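Cytochrome C-type biogenesis protein ccmF (Thermus thermophilus, PDB 6ZMQ) is a membrane-bound heme lyase of cytochrome c maturation that binds heme b and probably takes part in joining heme to apocytochromes c. Local coordinates at residues L412-L417 against L466-Y471; L440-A445 against I476-R481; A514-A519 against W631-L636. All coordinates share one frame; numbering follows the deposited sequence.

Interaction 1: L412-L417 against L466-Y471. With PTY (phosphatidylethanolamine), chain H.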
loop_
_atom_site.group_PDB
_atom_site.type_symbol
_atom_site.label_atom_id
_atom_site.label_comp_id
_atom_site.label_asym_id
_atom_site.label_seq_id
_atom_site.Cartn_x
_atom_site.Cartn_y
_atom_site.Cartn_z
ATOM N N LEU A 412 7.619 5.724 18.682
ATOM C CA LEU A 412 8.107 4.653 17.819
ATOM C C LEU A 412 8.625 5.212 16.492
ATOM O O LEU A 412 9.623 4.722 15.939
ATOM C CB LEU A 412 6.981 3.639 17.610
ATOM C CG LEU A 412 6.568 2.838 18.852
ATOM C CD1 LEU A 412 5.768 1.643 18.424
ATOM C CD2 LEU A 412 7.745 2.399 19.705
ATOM N N GLY A 413 7.967 6.260 15.987
ATOM C CA GLY A 413 8.471 6.967 14.823
ATOM C C GLY A 413 9.778 7.689 15.086
ATOM O O GLY A 413 10.666 7.701 14.226
ATOM N N ALA A 414 9.912 8.288 16.279
ATOM C CA ALA A 414 11.186 8.881 16.692
ATOM C C ALA A 414 12.296 7.836 16.782
ATOM O O ALA A 414 13.440 8.090 16.372
ATOM C CB ALA A 414 11.012 9.598 18.031
ATOM N N GLY A 415 11.953 6.635 17.250
ATOM C CA GLY A 415 12.937 5.575 17.347
ATOM C C GLY A 415 13.409 5.032 16.016
ATOM O O GLY A 415 14.610 4.790 15.842
ATOM N N ILE A 416 12.502 4.857 15.048
ATOM C CA ILE A 416 12.956 4.378 13.739
ATOM C C ILE A 416 13.683 5.484 12.976
ATOM O O ILE A 416 14.636 5.209 12.239
ATOM C CB ILE A 416 11.818 3.745 12.907
ATOM C CG1 ILE A 416 10.738 4.732 12.463
ATOM C CG2 ILE A 416 11.211 2.591 13.670
ATOM C CD1 ILE A 416 9.620 4.071 11.711
ATOM N N LEU A 417 13.270 6.749 13.148
ATOM C CA LEU A 417 13.991 7.843 12.500
ATOM C C LEU A 417 15.369 8.060 13.105
ATOM O O LEU A 417 16.263 8.559 12.419
ATOM C CB LEU A 417 13.189 9.147 12.578
ATOM C CG LEU A 417 12.071 9.386 11.576
ATOM C CD1 LEU A 417 11.418 10.723 11.901
ATOM C CD2 LEU A 417 12.483 9.293 10.103
ATOM N N LEU A 466 12.364 18.530 14.083
ATOM C CA LEU A 466 13.369 19.264 13.312
ATOM C C LEU A 466 14.775 18.760 13.618
ATOM O O LEU A 466 15.600 18.603 12.703
ATOM C CB LEU A 466 13.273 20.760 13.613
ATOM C CG LEU A 466 14.244 21.703 12.893
ATOM C CD1 LEU A 466 14.242 21.513 11.379
ATOM C CD2 LEU A 466 13.969 23.153 13.262
ATOM N N GLY A 467 15.048 18.496 14.901
ATOM C CA GLY A 467 16.322 17.913 15.296
ATOM C C GLY A 467 16.556 16.535 14.705
ATOM O O GLY A 467 17.667 16.211 14.275
ATOM N N LEU A 468 15.492 15.730 14.631
ATOM C CA LEU A 468 15.582 14.387 14.059
ATOM C C LEU A 468 15.858 14.424 12.562
ATOM O O LEU A 468 16.671 13.642 12.056
ATOM C CB LEU A 468 14.293 13.614 14.321
ATOM C CG LEU A 468 14.091 13.023 15.711
ATOM C CD1 LEU A 468 12.872 12.127 15.695
ATOM C CD2 LEU A 468 15.330 12.276 16.153
ATOM N N PHE A 469 15.196 15.337 11.843
ATOM C CA PHE A 469 15.446 15.486 10.410
ATOM C C PHE A 469 16.847 16.023 10.128
ATOM O O PHE A 469 17.482 15.618 9.146
ATOM C CB PHE A 469 14.399 16.401 9.785
ATOM C CG PHE A 469 14.683 16.760 8.349
ATOM C CD1 PHE A 469 14.508 15.802 7.349
ATOM C CD2 PHE A 469 15.123 18.043 8.001
ATOM C CE1 PHE A 469 14.761 16.097 6.024
ATOM C CE2 PHE A 469 15.391 18.373 6.676
ATOM C CZ PHE A 469 15.207 17.394 5.673
ATOM N N LEU A 470 17.329 16.964 10.951
ATOM C CA LEU A 470 18.674 17.509 10.754
ATOM C C LEU A 470 19.741 16.465 11.056
ATOM O O LEU A 470 20.731 16.347 10.322
ATOM C CB LEU A 470 18.870 18.759 11.613
ATOM C CG LEU A 470 18.480 20.049 10.890
ATOM C CD1 LEU A 470 18.048 21.139 11.845
ATOM C CD2 LEU A 470 19.644 20.530 10.024
ATOM N N TYR A 471 19.523 15.678 12.112
ATOM C CA TYR A 471 20.335 14.503 12.415
ATOM C C TYR A 471 20.314 13.491 11.268
ATOM O O TYR A 471 21.344 12.883 10.942
ATOM C CB TYR A 471 19.792 13.880 13.707
ATOM C CG TYR A 471 20.019 12.398 13.855
ATOM C CD1 TYR A 471 21.269 11.912 14.199
ATOM C CD2 TYR A 471 18.989 11.483 13.635
ATOM C CE1 TYR A 471 21.496 10.562 14.329
ATOM C CE2 TYR A 471 19.213 10.133 13.741
ATOM C CZ TYR A 471 20.467 9.677 14.101
ATOM O OH TYR A 471 20.693 8.331 14.234
HETATM C C1 PTY H . 1.708 16.484 19.308
HETATM C C2 PTY H . 2.652 12.103 24.462
HETATM C C3 PTY H . 2.762 13.607 24.712
HETATM O O4 PTY H . 1.437 15.900 18.066
HETATM C C5 PTY H . 3.371 16.578 21.172
HETATM C C6 PTY H . 3.053 15.962 19.812
HETATM O O7 PTY H . 4.063 16.280 18.895
HETATM C C8 PTY H . 4.647 15.151 18.309
HETATM O O10 PTY H . 4.450 14.912 17.162
HETATM C C11 PTY H . 5.512 14.225 19.165
HETATM C C12 PTY H . 6.961 14.205 18.681
HETATM C C13 PTY H . 7.878 14.031 19.894
HETATM C C14 PTY H . 7.825 12.582 20.384
HETATM C C15 PTY H . 8.799 12.376 21.543
HETATM C C16 PTY H . 10.015 11.545 21.118
HETATM C C17 PTY H . 11.066 11.620 22.231
HETATM C C18 PTY H . 12.291 10.743 21.946
HETATM C C19 PTY H . 13.418 11.154 22.902
HETATM C C20 PTY H . 14.817 10.835 22.360
HETATM C C21 PTY H . 15.854 11.682 23.108
HETATM C C22 PTY H . 16.821 10.810 23.917
HETATM C C23 PTY H . 17.933 11.667 24.533
HETATM C C24 PTY H . 19.139 10.796 24.894
HETATM C C25 PTY H . 20.374 11.671 25.100
HETATM C C26 PTY H . 21.588 10.952 24.516
HETATM C C27 PTY H . 22.456 10.417 25.652
HETATM C C28 PTY H . 23.283 9.239 25.145
HETATM C C29 PTY H . 22.355 8.049 24.914
HETATM C C30 PTY H . 0.124 15.441 17.912
HETATM C C31 PTY H . -0.174 14.240 17.013
HETATM O O30 PTY H . -0.765 15.985 18.471
HETATM C C32 PTY H . 1.119 13.512 16.652
HETATM C C33 PTY H . 0.795 12.276 15.812
HETATM C C34 PTY H . 1.940 11.274 15.927
HETATM C C35 PTY H . 3.152 11.800 15.164
HETATM C C36 PTY H . 3.618 10.735 14.176
HETATM C C37 PTY H . 5.131 10.826 13.987
HETATM C C38 PTY H . 5.544 9.688 13.062
HETATM C C39 PTY H . 6.826 10.063 12.330
HETATM C C40 PTY H . 6.954 9.215 11.070
HETATM C C41 PTY H . 8.391 8.699 11.000
HETATM C C42 PTY H . 8.620 7.973 9.679
HETATM C C43 PTY H . 7.828 6.669 9.693
HETATM C C44 PTY H . 8.315 5.739 8.583
HETATM P P1 PTY H . 2.349 15.889 23.509
HETATM O O11 PTY H . 2.762 14.294 23.490
HETATM O O12 PTY H . 3.385 16.670 24.279
HETATM O O13 PTY H . 1.018 16.045 24.202
HETATM O O14 PTY H . 2.229 16.485 21.976
HETATM N N1 PTY H . 2.935 11.362 25.681
#
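Leu-468 reaches across from 466-471 and sets its CD1 against the backbone of the other helix, 3.8 Å from Ala-414 CA. With CD1 anti to CA (chi2 -171°), the leucine is stretched to its full length, which matters because the two short helix axes come no closer than 10.6 Å. They run nearly parallel, 19° apart, so one long side chain against one small one makes the tight spot. Leu-417 flanks that spot more loosely, its CD1 4.3 Å from Leu-468 CD1.

The other flank belongs to phosphatidylethanolamine. One tail passes Ala-414, with C16 3.8 Å from its CB; the second runs alongside Leu-417, where C41 is 3.8 Å from CD1, and on to Ile-416, which also lines the heme pocket and whose CD1 lies 3.7 Å from C43. With an alanine in place of Leu-417, the second tail is likely to lose its support at C41 and Leu-468 CD1 to be left with less packing around it.

Farther along, Tyr-471 presents its ring edge to the Leu-417 carbonyl, CE2 lying 3.6 Å from O with the oxygen in the ring plane. Its hydroxyl hydrogen-bonds Leu-418 O, which pins the far end of the ring to the same helix, and Leu-417 O also has a weak bond from Asn-472 ND2. Polar links thus gather at the Leu-417 end, whereas between the two segments the rest is apolar packing with lipid tails alongside, chemistry suited to a helix pair within a membrane.

Interaction 2: L440-A445 against I476-R481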
loop_
_atom_site.group_PDB
_atom_site.type_symbol
_atom_site.label_atom_id
_atom_site.label_comp_id
_atom_site.label_asym_id
_atom_site.label_seq_id
_atom_site.Cartn_x
_atom_site.Cartn_y
_atom_site.Cartn_z
ATOM N N LEU A 440 28.786 11.787 18.096
ATOM C CA LEU A 440 28.761 13.183 18.518
ATOM C C LEU A 440 28.176 14.107 17.456
ATOM O O LEU A 440 27.265 14.886 17.764
ATOM C CB LEU A 440 30.162 13.656 18.910
ATOM C CG LEU A 440 30.612 13.263 20.312
ATOM C CD1 LEU A 440 32.094 12.988 20.336
ATOM C CD2 LEU A 440 30.226 14.365 21.303
ATOM N N VAL A 441 28.712 14.062 16.216
ATOM C CA VAL A 441 28.365 15.098 15.228
ATOM C C VAL A 441 26.902 14.966 14.811
ATOM O O VAL A 441 26.179 15.969 14.703
ATOM C CB VAL A 441 29.343 15.093 14.028
ATOM C CG1 VAL A 441 29.430 13.762 13.311
ATOM C CG2 VAL A 441 29.019 16.220 13.037
ATOM N N LEU A 442 26.425 13.717 14.739
ATOM C CA LEU A 442 25.008 13.416 14.577
ATOM C C LEU A 442 24.184 13.985 15.718
ATOM O O LEU A 442 23.229 14.740 15.475
ATOM C CB LEU A 442 24.818 11.904 14.506
ATOM C CG LEU A 442 25.244 11.277 13.193
ATOM C CD1 LEU A 442 25.223 9.761 13.275
ATOM C CD2 LEU A 442 24.327 11.799 12.128
ATOM N N LEU A 443 24.633 13.732 16.962
ATOM C CA LEU A 443 23.976 14.280 18.144
ATOM C C LEU A 443 24.056 15.793 18.129
ATOM O O LEU A 443 23.069 16.459 18.460
ATOM C CB LEU A 443 24.606 13.718 19.427
ATOM C CG LEU A 443 23.844 13.461 20.738
ATOM C CD1 LEU A 443 24.708 12.613 21.671
ATOM C CD2 LEU A 443 23.409 14.749 21.441
ATOM N N LEU A 444 25.187 16.327 17.626
ATOM C CA LEU A 444 25.380 17.767 17.485
ATOM C C LEU A 444 24.334 18.355 16.564
ATOM O O LEU A 444 23.630 19.303 16.949
ATOM C CB LEU A 444 26.786 18.071 16.968
ATOM C CG LEU A 444 27.084 19.548 16.709
ATOM C CD1 LEU A 444 28.299 20.000 17.501
ATOM C CD2 LEU A 444 27.302 19.811 15.216
ATOM N N ALA A 445 24.135 17.698 15.403
ATOM C CA ALA A 445 23.096 18.103 14.465
ATOM C C ALA A 445 21.727 17.974 15.104
ATOM O O ALA A 445 20.930 18.928 15.054
ATOM C CB ALA A 445 23.176 17.259 13.196
ATOM N N ILE A 476 22.853 10.999 6.316
ATOM C CA ILE A 476 22.900 10.772 4.870
ATOM C C ILE A 476 24.191 11.335 4.285
ATOM O O ILE A 476 24.875 10.663 3.495
ATOM C CB ILE A 476 21.655 11.374 4.186
ATOM C CG1 ILE A 476 20.383 10.687 4.684
ATOM C CG2 ILE A 476 21.770 11.342 2.657
ATOM C CD1 ILE A 476 20.131 9.350 4.102
ATOM N N TYR A 477 24.583 12.541 4.732
ATOM C CA TYR A 477 25.857 13.115 4.295
ATOM C C TYR A 477 27.062 12.318 4.797
ATOM O O TYR A 477 28.034 12.156 4.052
ATOM C CB TYR A 477 26.000 14.577 4.730
ATOM C CG TYR A 477 27.361 15.125 4.325
ATOM C CD1 TYR A 477 27.749 15.157 2.982
ATOM C CD2 TYR A 477 28.295 15.514 5.286
ATOM C CE1 TYR A 477 29.008 15.609 2.608
ATOM C CE2 TYR A 477 29.558 15.966 4.921
ATOM C CZ TYR A 477 29.904 16.012 3.582
ATOM O OH TYR A 477 31.150 16.464 3.216
ATOM N N LEU A 478 27.029 11.822 6.040
ATOM C CA LEU A 478 28.174 11.076 6.570
ATOM C C LEU A 478 28.349 9.744 5.852
ATOM O O LEU A 478 29.481 9.325 5.565
ATOM C CB LEU A 478 28.019 10.844 8.073
ATOM C CG LEU A 478 28.247 12.052 8.980
ATOM C CD1 LEU A 478 28.221 11.642 10.448
ATOM C CD2 LEU A 478 29.522 12.784 8.618
ATOM N N LEU A 479 27.228 9.108 5.498
ATOM C CA LEU A 479 27.247 7.890 4.701
ATOM C C LEU A 479 27.789 8.146 3.299
ATOM O O LEU A 479 28.637 7.388 2.816
ATOM C CB LEU A 479 25.831 7.327 4.649
ATOM C CG LEU A 479 25.528 6.399 5.817
ATOM C CD1 LEU A 479 24.054 6.205 5.907
ATOM C CD2 LEU A 479 26.235 5.061 5.628
ATOM N N ALA A 480 27.353 9.242 2.662
ATOM C CA ALA A 480 27.830 9.568 1.319
ATOM C C ALA A 480 29.305 9.959 1.316
ATOM O O ALA A 480 30.040 9.591 0.394
ATOM C CB ALA A 480 26.980 10.684 0.712
ATOM N N ARG A 481 29.751 10.704 2.336
ATOM C CA ARG A 481 31.150 11.120 2.428
ATOM C C ARG A 481 32.062 9.925 2.672
ATOM O O ARG A 481 33.107 9.783 2.023
ATOM C CB ARG A 481 31.348 12.177 3.523
ATOM C CG ARG A 481 32.761 12.776 3.461
ATOM C CD ARG A 481 33.523 12.912 4.785
ATOM N NE ARG A 481 32.805 13.617 5.839
ATOM C CZ ARG A 481 33.194 13.628 7.108
ATOM N NH1 ARG A 481 34.288 12.971 7.467
ATOM N NH2 ARG A 481 32.506 14.305 8.014
#
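Val-441 and Leu-478 meet because of how each is turned about its first bonds. In the valine CG1 sits between the backbone N and the carbonyl carbon (chi1 57°), which sends this methyl across the gap. The leucine has CG anti to its carbonyl carbon (chi1 -74°) and then CD1 anti to CA, so CD1 becomes its leading atom. The two side chains come together tip to tip, with Val-441 CG1 3.8 Å from Leu-478 CD1.

That same CD1 has a second neighbour, Leu-442 CG, at 4.1 Å. Here the approach is different: Leu-442 and Leu-478 pass alongside, pointing opposite ways, flank to flank. One methyl therefore meets two consecutive residues of 440-445, and everything joining the segments passes through it. The backbones stay well apart, Leu-442 CA and Leu-478 CA being 8.9 Å from each other, so this is a light contact made by side chains across a wide gap.

Its two sides differ. Val-441 lies at the partly exposed margin, while Leu-442 and Leu-478 are buried; Leu-442 packs further on Tyr-471, Ala-474 and Ala-475 of the opposing helix and on Leu-425, and Leu-478 touches Asn-438. Helices 439-454 and 460-484 follow one another through a short turn and run in broadly opposed directions, a predicted transmembrane helical hairpin, and this leucine contact bridges it near the open end.

Interaction 3: A514-A519 against W631-L636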
loop_
_atom_site.group_PDB
_atom_site.type_symbol
_atom_site.label_atom_id
_atom_site.label_comp_id
_atom_site.label_asym_id
_atom_site.label_seq_id
_atom_site.Cartn_x
_atom_site.Cartn_y
_atom_site.Cartn_z
ATOM N N ALA A 514 12.810 10.663 6.114
ATOM C CA ALA A 514 13.236 11.688 7.087
ATOM C C ALA A 514 12.402 12.959 6.964
ATOM O O ALA A 514 12.051 13.529 7.994
ATOM C CB ALA A 514 14.675 11.978 6.833
ATOM N N LEU A 515 12.187 13.409 5.727
ATOM C CA LEU A 515 11.401 14.561 5.338
ATOM C C LEU A 515 9.922 14.374 5.658
ATOM O O LEU A 515 9.268 15.331 6.096
ATOM C CB LEU A 515 11.600 14.780 3.833
ATOM C CG LEU A 515 11.158 15.982 2.986
ATOM C CD1 LEU A 515 11.272 17.313 3.718
ATOM C CD2 LEU A 515 11.953 15.991 1.684
ATOM N N MET A 516 9.417 13.136 5.567
ATOM C CA MET A 516 8.035 12.873 5.971
ATOM C C MET A 516 7.842 12.871 7.483
ATOM O O MET A 516 6.764 13.232 7.947
ATOM C CB MET A 516 7.520 11.552 5.402
ATOM C CG MET A 516 6.949 11.651 3.995
ATOM S SD MET A 516 5.821 10.323 3.496
ATOM C CE MET A 516 5.019 9.885 5.039
ATOM N N GLY A 517 8.836 12.428 8.258
ATOM C CA GLY A 517 8.734 12.524 9.711
ATOM C C GLY A 517 8.634 13.959 10.194
ATOM O O GLY A 517 7.774 14.280 11.036
ATOM N N LEU A 518 9.472 14.848 9.617
ATOM C CA LEU A 518 9.334 16.291 9.870
ATOM C C LEU A 518 7.965 16.819 9.447
ATOM O O LEU A 518 7.322 17.550 10.211
ATOM C CB LEU A 518 10.449 17.092 9.178
ATOM C CG LEU A 518 10.511 18.632 9.367
ATOM C CD1 LEU A 518 11.929 19.128 9.400
ATOM C CD2 LEU A 518 9.794 19.466 8.270
ATOM N N ALA A 519 7.528 16.484 8.225
ATOM C CA ALA A 519 6.277 17.012 7.676
ATOM C C ALA A 519 5.060 16.555 8.483
ATOM O O ALA A 519 4.150 17.348 8.756
ATOM C CB ALA A 519 6.146 16.593 6.208
ATOM N N TRP A 631 4.608 15.285 0.139
ATOM C CA TRP A 631 4.437 14.627 -1.155
ATOM C C TRP A 631 5.662 14.767 -2.044
ATOM O O TRP A 631 5.871 13.938 -2.938
ATOM C CB TRP A 631 3.194 15.153 -1.846
ATOM C CG TRP A 631 2.035 14.705 -1.081
ATOM C CD1 TRP A 631 1.938 13.557 -0.346
ATOM C CD2 TRP A 631 0.839 15.428 -0.854
ATOM N NE1 TRP A 631 0.721 13.499 0.288
ATOM C CE2 TRP A 631 0.028 14.640 -0.010
ATOM C CE3 TRP A 631 0.354 16.652 -1.306
ATOM C CZ2 TRP A 631 -1.228 15.042 0.386
ATOM C CZ3 TRP A 631 -0.890 17.040 -0.909
ATOM C CH2 TRP A 631 -1.668 16.243 -0.080
ATOM N N VAL A 632 6.476 15.811 -1.844
ATOM C CA VAL A 632 7.748 15.829 -2.573
ATOM C C VAL A 632 8.668 14.746 -2.008
ATOM O O VAL A 632 9.455 14.146 -2.749
ATOM C CB VAL A 632 8.404 17.235 -2.592
ATOM C CG1 VAL A 632 8.935 17.702 -1.239
ATOM C CG2 VAL A 632 9.477 17.315 -3.660
ATOM N N ALA A 633 8.501 14.399 -0.722
ATOM C CA ALA A 633 9.178 13.245 -0.147
ATOM C C ALA A 633 8.630 11.936 -0.707
ATOM O O ALA A 633 9.387 10.981 -0.915
ATOM C CB ALA A 633 9.036 13.275 1.370
ATOM N N GLY A 634 7.311 11.853 -0.906
ATOM C CA GLY A 634 6.739 10.692 -1.592
ATOM C C GLY A 634 7.269 10.500 -3.004
ATOM O O GLY A 634 7.580 9.376 -3.425
ATOM N N GLY A 635 7.376 11.604 -3.749
ATOM C CA GLY A 635 8.065 11.587 -5.033
ATOM C C GLY A 635 9.526 11.177 -4.940
ATOM O O GLY A 635 10.044 10.499 -5.833
ATOM N N LEU A 636 10.216 11.595 -3.868
ATOM C CA LEU A 636 11.618 11.215 -3.696
ATOM C C LEU A 636 11.757 9.720 -3.411
ATOM O O LEU A 636 12.693 9.073 -3.895
ATOM C CB LEU A 636 12.257 12.047 -2.584
ATOM C CG LEU A 636 12.706 13.459 -2.991
ATOM C CD1 LEU A 636 13.014 14.307 -1.762
ATOM C CD2 LEU A 636 13.913 13.426 -3.920
#
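Leu-515 lies over the methyl of Ala-633 and can be traced outward from the backbone. Its CB already touches, 3.9 Å from Ala-633 CB. The next atom, CG, stands anti to the backbone N (chi1 -170°) and is 3.8 Å from the same methyl. At the tip CD2 stays over the alanine and also meets Leu-636 CD1 at 4.0 Å, where the two leucines lie roughly perpendicular.

Ala-633 is held from a second direction: Met-516 brings its CG to 3.7 Å from Ala-633 CB. Beyond that the methionine bends at chi3; the side chain also packs on Met-630 and Met-637 of the same partner helix, on Met-242 and on a bound dodecyl maltoside. The small alanine, straddled by two larger neighbours, is consistent with the close approach of the helices: Leu-515 CA and Ala-633 CA are 6.1 Å apart, and the short axes approach to 8.8 Å.

Those axes make an angle of 164°, so the pair is antiparallel. Between helices 501-525 and 627-644 the chain builds a region rich in beta strands, and the contact brings together the two predicted transmembrane helices that carry it, an antiparallel helix pair packed through leucine and methionine around one alanine.

How the interactions relate
The three contacts form a chain of packed helices. Interactions 1 and 2 share helix 460-484 and lie 13 Å apart, centre to centre; they touch where Leu-442 CD2 rests 3.4 Å from Tyr-471 O. Interaction 3 is also 13 Å from interaction 1, and Phe-469 joins them, its CD2 lying 3.7 Å from Leu-518 CD1. Interactions 2 and 3 are 19 Å apart and do not touch. The heme lies about 6 Å from the side chain of Leu-417 in interaction 1 and about 11 Å from that of Leu-442 in interaction 2; its axial ligand His-510 stands on helix 501-525, which also carries 514-519. Gly-517 shares the lipid pocket with Ala-414, Ile-416 and Leu-417.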